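Side-chain contacts in GDSL-esterase (Pseudoalteromonas sp., PDB 3HP4), which hydrolyses ester bonds as an esterase of a psychrotrophic bacterium, built as a GDSL (SGNH) hydrolase and possibly acting on lysophospholipids: residues E22-L27 / N142-D147; A44-E49 / L55-A60; K86-N91 / K123-S128; A94-S99 / E134-H139; N103-L108 / K179-N184. All blocks are in the same frame, centred on the assembly; numbering follows the deposited sequence.

Interaction 1 (E22-L27 / N142-D147); sequences EGWVKL and NFFMLD
Trp24 and Phe144, each burying about 40 Å² against the other, are the residues through which 22-27 and 142-147 meet. Two approaches define the contact: Trp24 NE1 lies 3.7 Å from Phe144 CZ, and Trp24 CZ2 lies 3.8 Å from Phe144 CE2. The centroids of the indole five-membered ring and the phenyl ring are 5.0 Å apart with planes at 66°, an oblique pair that meets the definition of neither a stack nor an edge-to-face contact. Both first torsions are positive (chi1 71° in Trp24, 60° in Phe144). From there the two rings span a wide backbone gap, since Trp24 CA and Phe144 CA are 10.9 Å apart. The indole N-H is engaged elsewhere, hydrogen-bonding Leu12 O, which should restrain the rotation of the ring; Val25 CG2 rests on one indole face toward its rim. Gly23 is the N-cap of the helix carrying Trp24, and a type I turn from Phe143 to Leu146 carries Phe144. Ile170 and Met174 of helix 166-183 touch both rings. Phe144 also packs on Leu12, which follows the phosphonylated serine at position 11, so the buried pair lies beside that loop in the SGNH-hydrolase alpha/beta/alpha fold.

Interaction 2 (A44-E49 / L55-A60); sequences ASISGE and LRRLDA
Ile46 CD1 sits over the centre of one face of the Arg57 guanidinium, 3.3 Å from Arg57 CZ, while oxygens gather round its edge. Ala44 O lies in the guanidinium plane and takes a fairly straight hydrogen bond from Arg57 NH2 at 2.8 Å. Water 1, also in plane, accepts from Arg57 NH1 and donates to Ala44 O, so that carbonyl is gripped twice. Glu49 closes a salt bridge, OE2 to Arg57 NH1 at 2.8 Å, through its anti lone pair; the carboxylate and guanidinium planes are 14° apart, yet OE2 stands 26° out of the arginine plane and the bond is more bent. A kink in the Arg57 chain at chi3 (51°) turns its head back toward the loop from helix 51-65. The loop so clamped makes a type II turn from Ile46 to Glu49, with Gly48 at positive phi. Glu49 O accepts from Asn77 ND2; Gly48 N donates to O1P of the phosphonylated serine at position 11, consistent with an oxyanion-hole N-H of SGNH hydrolases.

Interaction 3 (K86-N91 / K123-S128); sequences KKMQTN and KMFTSS
Met88 runs extended to its sulfur, with CG opposite the backbone N, and then turns at chi3 (75°), so that SD and CE both face Phe125. The Phe125 side chain likewise leaves its helix with CG trans to the backbone N, and the two side chains cross at about a right angle. Met88 SD comes within 3.4 Å of Phe125 CE1, and Met88 CE within 3.7 Å of Phe125 CD1. The sulfur is 4.5 Å from the ring centroid and 56° off its normal: a Met-aromatic contact of oblique geometry. These residues join helix 85-101 to helix 119-136, two crossover helices of the alpha/beta/alpha sandwich that follow strands 69-73 and 105-109. Their local segments are nearly parallel, at 14°, with axes 10.1 Å apart. Where the backbones come nearest, at Gln89 and Ser128, the extended Gln89 chain brings OE1 to 3.4 Å from Ser128 CB, a van der Waals contact with no hydrogen bond between 86-91 and 123-128. Ser128 was modelled in two conformers; in one of them its OG donates to Phe125 O at 2.7 Å, back into its own helix, while the neighbouring approach of Met88 CE to that OG remains doubtful. Around the pair, Phe129 and Phe125 pack edge-to-face, Phe129 also touches Met88, and Val85 packs against both Phe125 and Ser128.

Interaction 4 (A94-S99 / E134-H139); sequences ALVKKS and EDTNAH
Val96 and Thr136 bring together two helices on one side of the SGNH alpha/beta/alpha sandwich, 85-101 and the C-terminal end of 119-136, where the chain turns into strand 139-141. The apolar part centres on one methyl: Val96 CG1, trans to the backbone N (chi1 172°), is 3.6 Å from Thr136 CB and 4.0 Å from Ala138 CB. Thr136 CG2 also meets the aliphatic Lys97 CE, at 4.2 Å. Among the polar terms, Thr136 OG1 has its hydrogen bonds within its own chain end. With chi1 at 61°, it bonds Ile132 O and accepts from Ala138 N at 3.1 Å, an ST turn spanning Asn137, the first residue past the helix, with positive phi. Thr136 O is taken by Gln100 NE2, a further tie between the helices. Solvent supplies the last link at the surface: water 2 accepts from Lys97 NZ at 2.8 Å and donates to Asp135 O at 3.0 Å.

Interaction 5 (N103-L108 / K179-N184); sequences NAMTAL and KKWLNN
Ala107 CB sits over one face of the Trp181 indole, 3.5 Å from the centroid of the six-membered ring and 11° off its normal, a CH-pi contact centred on that ring. The indole also stacks with His139, meets His69 edge-to-face, and has Leu182 CD2 over the face opposite Ala107. The neighbouring backbone of the strand meets the ring at its rim: Met105 O comes near the ring plane, 3.4 Å from Trp181 CZ2, and Thr106 N also lies in plane. Water 3 lies in the ring plane at NE1, accepting from Trp181 NE1 at 2.9 Å and donating to Thr106 O at 2.9 Å; it thereby satisfies the indole N-H and links it to the strand. Met105 CG passes 3.9 Å from Trp181 NE1, though Met105 was modelled in two conformers. With CG trans to the backbone N (chi1 178°), Trp181 reaches out from helix 166-183, which packs on one face of the parallel sheet of the alpha/beta/alpha sandwich, opposite the face covered by helix 85-101. The local strand and helix axes run 10.5 Å apart at 141°. Thr106 points to the other side of the sheet, against Val96, Ser99 and Gln100. Thr106 OG1 donates back to Ala104 O at 3.0 Å from well above the carbonyl plane; Ala104 follows Asn103, the C-prime residue of the Schellman motif that ends helix 85-101.

From the N terminus, interaction 1 opens at 22-27 and closes a long loop at 142-147, tying the start of helix 24-34 to the loop after strand 139-141; interactions 2, 3 and 4 nest inside it. Interaction 2 closes early, fastening the loop after strand 39-43 to helix 51-65, in series with those that follow. Interactions 3 and 4 cross each other along helices 85-101 and 119-136, their centres about 13 Å apart. Interaction 5 crosses 1, 3 and 4, carrying the C-terminal helix 166-183 to strand 105-109. An Asp59-Lys98 salt bridge joins 2 to 4, and a probable His139 O to Leu108 N hydrogen bond joins 4 to 5 through adjacent strands.

Interaction 1 (E22-L27 / N142-D147)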
# COMPACT_ATOMS: atom_id res chain seq x y z
N GLU A 22 -2.17 16.99 -3.72
CA GLU A 22 -3.11 16.39 -4.68
C GLU A 22 -3.26 14.86 -4.53
O GLU A 22 -4.13 14.23 -5.14
CB GLU A 22 -2.68 16.70 -6.12
CG GLU A 22 -2.63 18.17 -6.45
CD GLU A 22 -2.06 18.43 -7.82
OE1 GLU A 22 -1.11 17.71 -8.23
OE2 GLU A 22 -2.55 19.37 -8.50
N GLY A 23 -2.39 14.26 -3.75
CA GLY A 23 -2.38 12.81 -3.61
C GLY A 23 -3.50 12.27 -2.75
O GLY A 23 -4.02 12.96 -1.85
N TRP A 24 -3.84 11.02 -3.00
CA TRP A 24 -4.98 10.45 -2.33
C TRP A 24 -4.83 10.39 -0.83
O TRP A 24 -5.85 10.48 -0.13
CB TRP A 24 -5.30 9.08 -2.88
CG TRP A 24 -4.36 7.95 -2.57
CD1 TRP A 24 -3.37 7.47 -3.38
CD2 TRP A 24 -4.34 7.15 -1.38
NE1 TRP A 24 -2.74 6.41 -2.77
CE2 TRP A 24 -3.30 6.19 -1.54
CE3 TRP A 24 -5.09 7.15 -0.19
CZ2 TRP A 24 -3.01 5.23 -0.55
CZ3 TRP A 24 -4.81 6.21 0.76
CH2 TRP A 24 -3.77 5.25 0.58
N VAL A 25 -3.60 10.26 -0.30
CA VAL A 25 -3.46 10.17 1.16
C VAL A 25 -3.90 11.50 1.78
O VAL A 25 -4.69 11.52 2.71
CB VAL A 25 -2.04 9.74 1.57
CG1 VAL A 25 -1.89 9.89 3.10
CG2 VAL A 25 -1.72 8.33 1.12
N LYS A 26 -3.43 12.61 1.24
CA LYS A 26 -3.82 13.90 1.78
C LYS A 26 -5.31 14.16 1.51
O LYS A 26 -6.00 14.66 2.38
CB LYS A 26 -2.91 15.04 1.26
CG LYS A 26 -3.27 16.44 1.78
CD LYS A 26 -4.52 16.95 1.07
CE LYS A 26 -4.57 18.45 0.95
NZ LYS A 26 -5.54 18.82 -0.10
N LEU A 27 -5.82 13.77 0.34
CA LEU A 27 -7.26 13.96 0.10
C LEU A 27 -8.09 13.12 1.08
O LEU A 27 -9.18 13.53 1.52
CB LEU A 27 -7.61 13.58 -1.33
CG LEU A 27 -6.96 14.38 -2.44
CD1 LEU A 27 -7.46 13.87 -3.79
CD2 LEU A 27 -7.25 15.88 -2.34
N ASN A 142 -8.02 -4.94 -1.09
CA ASN A 142 -8.10 -4.92 -2.54
C ASN A 142 -7.13 -3.88 -3.16
O ASN A 142 -6.93 -2.82 -2.58
CB ASN A 142 -9.56 -4.53 -2.96
CG ASN A 142 -9.86 -4.83 -4.39
OD1 ASN A 142 -9.67 -5.87 -4.88
ND2 ASN A 142 -10.36 -3.77 -5.06
N PHE A 143 -6.56 -4.23 -4.31
CA PHE A 143 -5.61 -3.28 -4.99
C PHE A 143 -6.41 -2.13 -5.58
O PHE A 143 -7.23 -2.33 -6.48
CB PHE A 143 -4.91 -4.04 -6.07
CG PHE A 143 -3.73 -3.32 -6.73
CD1 PHE A 143 -2.96 -2.45 -6.01
CD2 PHE A 143 -3.40 -3.59 -8.04
CE1 PHE A 143 -1.84 -1.84 -6.61
CE2 PHE A 143 -2.27 -2.97 -8.62
CZ PHE A 143 -1.53 -2.11 -7.87
N PHE A 144 -6.11 -0.90 -5.16
CA PHE A 144 -6.89 0.24 -5.66
C PHE A 144 -6.64 0.57 -7.09
O PHE A 144 -7.44 1.31 -7.67
CB PHE A 144 -6.69 1.49 -4.75
CG PHE A 144 -5.27 2.00 -4.62
CD1 PHE A 144 -4.61 2.60 -5.69
CD2 PHE A 144 -4.64 1.94 -3.38
CE1 PHE A 144 -3.31 3.11 -5.49
CE2 PHE A 144 -3.34 2.46 -3.20
CZ PHE A 144 -2.69 3.05 -4.27
N MET A 145 -5.60 0.02 -7.73
CA MET A 145 -5.33 0.31 -9.14
C MET A 145 -6.19 -0.47 -10.11
O MET A 145 -6.21 -0.16 -11.28
CB MET A 145 -3.87 0.07 -9.47
CG MET A 145 -2.95 1.12 -8.83
SD MET A 145 -3.27 2.85 -9.36
CE MET A 145 -2.95 2.78 -11.14
N LEU A 146 -6.85 -1.54 -9.65
CA LEU A 146 -7.58 -2.37 -10.60
C LEU A 146 -8.61 -1.65 -11.43
O LEU A 146 -8.79 -1.92 -12.60
CB LEU A 146 -8.24 -3.54 -9.85
CG LEU A 146 -7.22 -4.59 -9.33
CD1 LEU A 146 -7.93 -5.52 -8.28
CD2 LEU A 146 -6.60 -5.36 -10.42
N ASP A 147 -9.31 -0.72 -10.80
CA ASP A 147 -10.37 0.05 -11.44
C ASP A 147 -9.87 1.37 -11.98
O ASP A 147 -10.70 2.21 -12.42
CB ASP A 147 -11.49 0.34 -10.44
CG ASP A 147 -12.21 -0.91 -10.00
OD1 ASP A 147 -11.95 -1.98 -10.58
OD2 ASP A 147 -13.01 -0.82 -9.05

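Interaction 2 (A44-E49 / L55-A60)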
# COMPACT_ATOMS: atom_id res chain seq x y z
N ALA A 44 4.40 7.28 4.90
CA ALA A 44 5.79 6.92 4.83
C ALA A 44 6.12 6.31 3.51
O ALA A 44 7.05 5.51 3.42
CB ALA A 44 6.18 5.99 6.03
N SER A 45 5.39 6.65 2.47
CA SER A 45 5.62 6.06 1.14
C SER A 45 6.81 6.72 0.47
O SER A 45 7.03 7.93 0.62
CB SER A 45 4.36 6.27 0.31
OG SER A 45 3.27 5.60 0.91
N ILE A 46 7.54 5.96 -0.33
CA ILE A 46 8.67 6.51 -1.09
C ILE A 46 8.62 5.93 -2.50
O ILE A 46 8.46 4.70 -2.67
CB ILE A 46 9.99 6.06 -0.42
CG1 ILE A 46 10.10 6.68 0.96
CG2 ILE A 46 11.22 6.37 -1.33
CD1 ILE A 46 11.46 6.39 1.66
N SER A 47 8.67 6.77 -3.52
CA SER A 47 8.71 6.29 -4.88
C SER A 47 9.88 5.36 -5.12
O SER A 47 11.01 5.62 -4.71
CB SER A 47 8.69 7.46 -5.87
OG SER A 47 7.40 8.11 -5.73
N GLY A 48 9.58 4.26 -5.78
CA GLY A 48 10.58 3.24 -6.09
C GLY A 48 10.84 2.28 -4.94
O GLY A 48 11.66 1.38 -5.08
N GLU A 49 10.15 2.40 -3.82
CA GLU A 49 10.43 1.52 -2.68
C GLU A 49 10.13 0.06 -3.00
O GLU A 49 9.16 -0.24 -3.69
CB GLU A 49 9.64 1.96 -1.44
CG GLU A 49 10.06 1.28 -0.18
CD GLU A 49 11.52 1.44 0.11
OE1 GLU A 49 12.37 0.84 -0.56
OE2 GLU A 49 11.89 2.19 1.04
N LEU A 55 11.87 -2.77 4.58
CA LEU A 55 12.25 -3.54 5.73
C LEU A 55 13.39 -2.86 6.49
O LEU A 55 13.42 -2.89 7.74
CB LEU A 55 12.54 -4.97 5.28
CG LEU A 55 12.83 -5.98 6.38
CD1 LEU A 55 11.69 -6.19 7.37
CD2 LEU A 55 13.22 -7.31 5.74
N ARG A 56 14.29 -2.18 5.78
CA ARG A 56 15.39 -1.47 6.40
C ARG A 56 14.96 -0.20 7.14
O ARG A 56 15.67 0.28 8.00
CB ARG A 56 16.44 -1.09 5.33
CG ARG A 56 17.20 -2.26 4.75
CD ARG A 56 18.29 -1.77 3.76
NE ARG A 56 17.78 -1.69 2.38
CZ ARG A 56 17.77 -2.70 1.51
NH1 ARG A 56 18.26 -3.89 1.85
NH2 ARG A 56 17.28 -2.52 0.29
N ARG A 57 13.78 0.33 6.83
CA ARG A 57 13.28 1.58 7.41
C ARG A 57 12.27 1.37 8.53
O ARG A 57 11.99 2.30 9.30
CB ARG A 57 12.60 2.39 6.27
CG ARG A 57 13.58 2.99 5.28
CD ARG A 57 12.93 3.46 3.99
NE ARG A 57 11.81 4.31 4.31
CZ ARG A 57 10.55 4.15 3.87
NH1 ARG A 57 10.18 3.19 3.01
NH2 ARG A 57 9.67 5.00 4.34
N LEU A 58 11.66 0.18 8.60
CA LEU A 58 10.46 0.09 9.40
C LEU A 58 10.71 0.19 10.90
O LEU A 58 9.88 0.80 11.60
CB LEU A 58 9.69 -1.20 9.03
CG LEU A 58 8.39 -1.36 9.83
CD1 LEU A 58 7.37 -0.26 9.57
CD2 LEU A 58 7.73 -2.74 9.47
N ASP A 59 11.77 -0.40 11.41
CA ASP A 59 11.99 -0.29 12.85
C ASP A 59 12.01 1.16 13.30
O ASP A 59 11.41 1.51 14.32
CB ASP A 59 13.32 -0.93 13.27
CG ASP A 59 13.33 -2.46 13.19
OD1 ASP A 59 12.30 -3.11 13.38
OD2 ASP A 59 14.45 -3.00 12.99
N ALA A 60 12.73 1.99 12.56
CA ALA A 60 12.80 3.41 12.92
C ALA A 60 11.46 4.10 12.84
O ALA A 60 11.13 4.91 13.72
CB ALA A 60 13.84 4.10 12.09
O HOH W 1 7.40 2.92 2.27

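Interaction 3 (K86-N91 / K123-S128)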
# COMPACT_ATOMS: atom_id res chain seq x y z
N LYS A 86 9.70 -15.50 -3.76
CA LYS A 86 10.00 -16.06 -2.45
C LYS A 86 10.72 -15.08 -1.56
O LYS A 86 10.39 -14.96 -0.33
CB LYS A 86 10.82 -17.36 -2.62
CG LYS A 86 11.23 -18.02 -1.31
CD LYS A 86 12.09 -19.29 -1.58
CE LYS A 86 12.45 -20.04 -0.30
NZ LYS A 86 13.35 -21.22 -0.54
N LYS A 87 11.65 -14.29 -2.10
CA LYS A 87 12.36 -13.31 -1.32
C LYS A 87 11.44 -12.16 -0.98
O LYS A 87 11.46 -11.67 0.15
CB LYS A 87 13.61 -12.82 -2.08
CG LYS A 87 14.41 -11.84 -1.23
CD LYS A 87 14.90 -12.47 0.09
CE LYS A 87 15.60 -11.46 1.00
NZ LYS A 87 16.12 -12.09 2.25
N MET A 88 10.64 -11.68 -1.94
CA MET A 88 9.64 -10.64 -1.62
C MET A 88 8.74 -11.13 -0.49
O MET A 88 8.44 -10.34 0.43
CB MET A 88 8.82 -10.34 -2.87
CG MET A 88 7.80 -9.23 -2.60
SD MET A 88 6.64 -8.96 -3.95
CE MET A 88 5.56 -10.36 -3.77
N GLN A 89 8.29 -12.37 -0.53
CA GLN A 89 7.42 -12.91 0.50
C GLN A 89 8.11 -12.92 1.85
O GLN A 89 7.52 -12.54 2.87
CB GLN A 89 6.96 -14.29 0.04
CG GLN A 89 5.89 -14.88 0.89
CD GLN A 89 5.22 -16.06 0.25
OE1 GLN A 89 5.27 -16.23 -0.97
NE2 GLN A 89 4.60 -16.88 1.07
N THR A 90 9.37 -13.32 1.91
CA THR A 90 10.15 -13.27 3.14
C THR A 90 10.20 -11.84 3.67
O THR A 90 10.01 -11.58 4.87
CB THR A 90 11.57 -13.83 2.88
OG1 THR A 90 11.40 -15.21 2.55
CG2 THR A 90 12.48 -13.67 4.10
N ASN A 91 10.50 -10.89 2.80
CA ASN A 91 10.61 -9.51 3.21
C ASN A 91 9.29 -8.96 3.71
O ASN A 91 9.26 -8.32 4.78
CB ASN A 91 11.07 -8.59 2.05
CG ASN A 91 12.48 -8.81 1.62
OD1 ASN A 91 13.29 -9.38 2.34
ND2 ASN A 91 12.74 -8.40 0.42
N LYS A 123 1.02 -14.50 -11.51
CA LYS A 123 0.16 -15.20 -10.58
C LYS A 123 0.92 -15.58 -9.32
O LYS A 123 0.37 -15.50 -8.19
CB LYS A 123 -0.46 -16.48 -11.21
CG LYS A 123 -1.49 -16.19 -12.19
CD LYS A 123 -2.27 -17.43 -12.66
CE LYS A 123 -1.82 -18.73 -12.13
NZ LYS A 123 -2.67 -19.82 -12.87
N MET A 124 2.16 -16.02 -9.44
CA MET A 124 2.98 -16.29 -8.26
C MET A 124 3.09 -15.08 -7.40
O MET A 124 2.98 -15.12 -6.17
CB MET A 124 4.38 -16.70 -8.71
CG MET A 124 4.47 -18.08 -9.46
SD MET A 124 6.05 -18.27 -10.34
CE MET A 124 7.17 -18.27 -8.98
N PHE A 125 3.32 -13.92 -8.03
CA PHE A 125 3.46 -12.64 -7.35
C PHE A 125 2.16 -12.27 -6.63
O PHE A 125 2.20 -12.04 -5.41
CB PHE A 125 3.83 -11.59 -8.44
CG PHE A 125 3.85 -10.20 -7.92
CD1 PHE A 125 5.01 -9.65 -7.38
CD2 PHE A 125 2.72 -9.43 -7.96
CE1 PHE A 125 5.00 -8.32 -6.91
CE2 PHE A 125 2.71 -8.12 -7.49
CZ PHE A 125 3.85 -7.57 -6.96
N THR A 126 1.04 -12.26 -7.32
CA THR A 126 -0.19 -11.78 -6.64
C THR A 126 -0.61 -12.78 -5.56
O THR A 126 -1.04 -12.38 -4.46
CB THR A 126 -1.26 -11.53 -7.64
OG1 THR A 126 -0.83 -10.46 -8.47
CG2 THR A 126 -2.57 -11.16 -6.94
N SER A 127 -0.50 -14.07 -5.79
CA SER A 127 -0.91 -15.03 -4.80
C SER A 127 -0.05 -14.99 -3.56
O SER A 127 -0.51 -15.39 -2.45
CB SER A 127 -1.01 -16.42 -5.42
OG SER A 127 0.28 -16.88 -5.77
N SER A 128 1.17 -14.47 -3.65
CA SER A 128 1.98 -14.44 -2.46
C SER A 128 1.35 -13.55 -1.37
O SER A 128 1.56 -13.83 -0.18
CB SER A 128 3.42 -13.97 -2.76
OG SER A 128 3.45 -12.57 -3.03

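Interaction 4 (A94-S99 / E134-H139)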
# COMPACT_ATOMS: atom_id res chain seq x y z
N ALA A 94 8.34 -10.38 7.11
CA ALA A 94 9.09 -9.74 8.19
C ALA A 94 8.55 -8.36 8.45
O ALA A 94 8.51 -7.94 9.64
CB ALA A 94 10.57 -9.70 7.80
N LEU A 95 8.13 -7.58 7.45
CA LEU A 95 7.51 -6.29 7.67
C LEU A 95 6.28 -6.45 8.50
O LEU A 95 6.05 -5.65 9.45
CB LEU A 95 7.12 -5.55 6.35
CG LEU A 95 8.23 -5.01 5.46
CD1 LEU A 95 7.75 -4.60 4.08
CD2 LEU A 95 8.88 -3.83 6.20
N VAL A 96 5.41 -7.41 8.16
CA VAL A 96 4.19 -7.63 8.94
C VAL A 96 4.53 -8.02 10.35
O VAL A 96 3.94 -7.47 11.31
CB VAL A 96 3.35 -8.73 8.26
CG1 VAL A 96 2.20 -9.08 9.14
CG2 VAL A 96 2.83 -8.21 6.88
N LYS A 97 5.46 -8.94 10.56
CA LYS A 97 5.76 -9.41 11.90
C LYS A 97 6.39 -8.32 12.74
O LYS A 97 6.09 -8.22 13.93
CB LYS A 97 6.61 -10.67 11.91
CG LYS A 97 5.80 -11.82 11.37
CD LYS A 97 6.49 -13.14 11.52
CE LYS A 97 5.51 -14.31 11.27
NZ LYS A 97 6.19 -15.61 11.61
N LYS A 98 7.22 -7.45 12.17
CA LYS A 98 7.78 -6.33 12.94
C LYS A 98 6.66 -5.38 13.37
O LYS A 98 6.61 -4.92 14.53
CB LYS A 98 8.77 -5.54 12.08
CG LYS A 98 10.13 -6.10 11.93
CD LYS A 98 10.95 -5.12 11.04
CE LYS A 98 12.36 -5.63 10.76
NZ LYS A 98 13.22 -5.61 11.96
N SER A 99 5.72 -5.10 12.48
CA SER A 99 4.61 -4.24 12.84
C SER A 99 3.75 -4.84 13.95
O SER A 99 3.39 -4.13 14.92
CB SER A 99 3.76 -3.92 11.61
OG SER A 99 4.50 -3.33 10.56
N GLU A 134 -2.35 -15.52 5.19
CA GLU A 134 -2.60 -16.75 5.93
C GLU A 134 -1.56 -16.98 7.01
O GLU A 134 -1.92 -17.44 8.11
CB GLU A 134 -2.57 -17.98 4.98
CG GLU A 134 -3.77 -18.04 3.97
CD GLU A 134 -3.70 -19.20 3.08
OE1 GLU A 134 -3.21 -19.05 2.00
OE2 GLU A 134 -4.32 -20.26 3.22
N ASP A 135 -0.31 -16.68 6.71
CA ASP A 135 0.85 -16.93 7.62
C ASP A 135 0.82 -16.00 8.82
O ASP A 135 1.30 -16.40 9.89
CB ASP A 135 2.16 -16.72 6.83
CG ASP A 135 2.50 -17.91 5.91
OD1 ASP A 135 1.74 -18.86 5.83
OD2 ASP A 135 3.54 -17.86 5.19
N THR A 136 0.32 -14.80 8.67
CA THR A 136 0.50 -13.75 9.68
C THR A 136 -0.80 -13.24 10.20
O THR A 136 -0.79 -12.44 11.16
CB THR A 136 1.20 -12.55 9.09
OG1 THR A 136 0.43 -11.97 8.01
CG2 THR A 136 2.59 -12.90 8.55
N ASN A 137 -1.94 -13.51 9.57
CA ASN A 137 -3.23 -12.89 9.90
C ASN A 137 -3.29 -11.42 9.53
O ASN A 137 -4.23 -10.75 9.97
CB ASN A 137 -3.77 -13.15 11.30
CG ASN A 137 -5.29 -13.14 11.30
OD1 ASN A 137 -5.99 -13.51 10.33
ND2 ASN A 137 -5.82 -12.64 12.39
N ALA A 138 -2.36 -10.90 8.76
CA ALA A 138 -2.53 -9.53 8.26
C ALA A 138 -3.80 -9.45 7.47
O ALA A 138 -4.14 -10.37 6.69
CB ALA A 138 -1.38 -9.15 7.37
N HIS A 139 -4.47 -8.35 7.50
CA HIS A 139 -5.72 -8.07 6.79
C HIS A 139 -5.42 -7.80 5.31
O HIS A 139 -4.66 -6.82 5.05
CB HIS A 139 -6.35 -6.79 7.43
CG HIS A 139 -7.67 -6.48 6.83
ND1 HIS A 139 -7.92 -5.46 5.94
CD2 HIS A 139 -8.84 -7.12 7.02
CE1 HIS A 139 -9.19 -5.54 5.54
NE2 HIS A 139 -9.77 -6.51 6.21
O HOH W 2 3.96 -17.13 11.04

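Interaction 5 (N103-L108 / K179-N184)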
# COMPACT_ATOMS: atom_id res chain seq x y z
N ASN A 103 2.86 -4.01 18.28
CA ASN A 103 1.49 -3.76 18.68
C ASN A 103 0.62 -3.05 17.66
O ASN A 103 -0.35 -2.41 18.04
CB ASN A 103 1.46 -3.10 20.07
CG ASN A 103 1.97 -4.03 21.11
OD1 ASN A 103 1.44 -5.13 21.28
ND2 ASN A 103 3.07 -3.68 21.72
N ALA A 104 1.01 -3.12 16.40
CA ALA A 104 0.23 -2.47 15.35
C ALA A 104 -0.61 -3.51 14.62
O ALA A 104 -0.08 -4.55 14.12
CB ALA A 104 1.08 -1.74 14.39
N MET A 105 -1.89 -3.28 14.47
CA MET A 105 -2.75 -4.06 13.58
C MET A 105 -2.27 -3.82 12.13
O MET A 105 -2.11 -2.63 11.74
CB MET A 105 -4.13 -3.48 13.75
CG MET A 105 -5.21 -4.37 13.22
SD MET A 105 -5.36 -5.97 14.07
CE MET A 105 -6.53 -5.51 15.34
N THR A 106 -2.09 -4.87 11.36
CA THR A 106 -1.39 -4.72 10.08
C THR A 106 -2.26 -5.17 8.94
O THR A 106 -2.90 -6.25 9.02
CB THR A 106 -0.09 -5.52 10.13
OG1 THR A 106 0.69 -5.03 11.24
CG2 THR A 106 0.75 -5.30 8.90
N ALA A 107 -2.28 -4.39 7.87
CA ALA A 107 -2.95 -4.74 6.61
C ALA A 107 -1.93 -4.76 5.52
O ALA A 107 -0.92 -4.03 5.55
CB ALA A 107 -4.05 -3.71 6.29
N LEU A 108 -2.19 -5.61 4.53
CA LEU A 108 -1.35 -5.80 3.37
C LEU A 108 -2.21 -5.65 2.13
O LEU A 108 -3.17 -6.41 1.97
CB LEU A 108 -0.82 -7.26 3.47
CG LEU A 108 0.12 -7.71 2.41
CD1 LEU A 108 1.44 -6.89 2.35
CD2 LEU A 108 0.45 -9.21 2.57
N LYS A 179 -12.30 1.57 6.21
CA LYS A 179 -13.45 1.43 7.07
C LYS A 179 -13.77 -0.05 7.31
O LYS A 179 -14.02 -0.44 8.44
CB LYS A 179 -14.64 2.12 6.45
CG LYS A 179 -15.91 1.95 7.29
CD LYS A 179 -17.06 2.77 6.67
CE LYS A 179 -18.44 2.46 7.26
NZ LYS A 179 -19.50 3.34 6.66
N LYS A 180 -13.72 -0.85 6.23
CA LYS A 180 -13.99 -2.28 6.38
C LYS A 180 -12.94 -2.94 7.24
O LYS A 180 -13.30 -3.79 8.04
CB LYS A 180 -14.07 -2.93 5.01
CG LYS A 180 -15.37 -2.52 4.25
CD LYS A 180 -15.26 -2.93 2.80
CE LYS A 180 -16.54 -2.46 2.05
NZ LYS A 180 -16.35 -2.64 0.57
N TRP A 181 -11.68 -2.56 7.10
CA TRP A 181 -10.65 -3.12 7.98
C TRP A 181 -10.90 -2.82 9.43
O TRP A 181 -10.85 -3.69 10.30
CB TRP A 181 -9.32 -2.52 7.54
CG TRP A 181 -8.13 -2.93 8.35
CD1 TRP A 181 -7.98 -4.12 9.04
CD2 TRP A 181 -6.95 -2.18 8.52
NE1 TRP A 181 -6.68 -4.14 9.60
CE2 TRP A 181 -6.05 -3.00 9.28
CE3 TRP A 181 -6.51 -0.95 8.01
CZ2 TRP A 181 -4.77 -2.56 9.58
CZ3 TRP A 181 -5.17 -0.54 8.35
CH2 TRP A 181 -4.38 -1.39 9.09
N LEU A 182 -11.20 -1.55 9.76
CA LEU A 182 -11.29 -1.15 11.16
C LEU A 182 -12.60 -1.57 11.81
O LEU A 182 -12.77 -1.45 13.04
CB LEU A 182 -11.09 0.36 11.27
CG LEU A 182 -9.76 0.91 10.80
CD1 LEU A 182 -9.73 2.42 10.99
CD2 LEU A 182 -8.59 0.29 11.51
N ASN A 183 -13.55 -1.98 10.98
CA ASN A 183 -14.72 -2.65 11.51
C ASN A 183 -14.38 -4.17 11.53
O ASN A 183 -15.03 -4.94 12.26
CB ASN A 183 -15.93 -2.52 10.60
CG ASN A 183 -16.38 -1.10 10.35
OD1 ASN A 183 -17.01 -0.85 9.33
ND2 ASN A 183 -16.10 -0.20 11.24
N ASN A 184 -13.46 -4.64 10.66
CA ASN A 184 -13.10 -6.06 10.60
C ASN A 184 -12.25 -6.52 11.79
O ASN A 184 -12.00 -7.73 11.93
CB ASN A 184 -12.40 -6.45 9.29
CG ASN A 184 -13.40 -6.78 8.18
OD1 ASN A 184 -13.01 -7.08 7.01
ND2 ASN A 184 -14.70 -6.73 8.53
O HOH W 3 -5.19 -6.31 10.72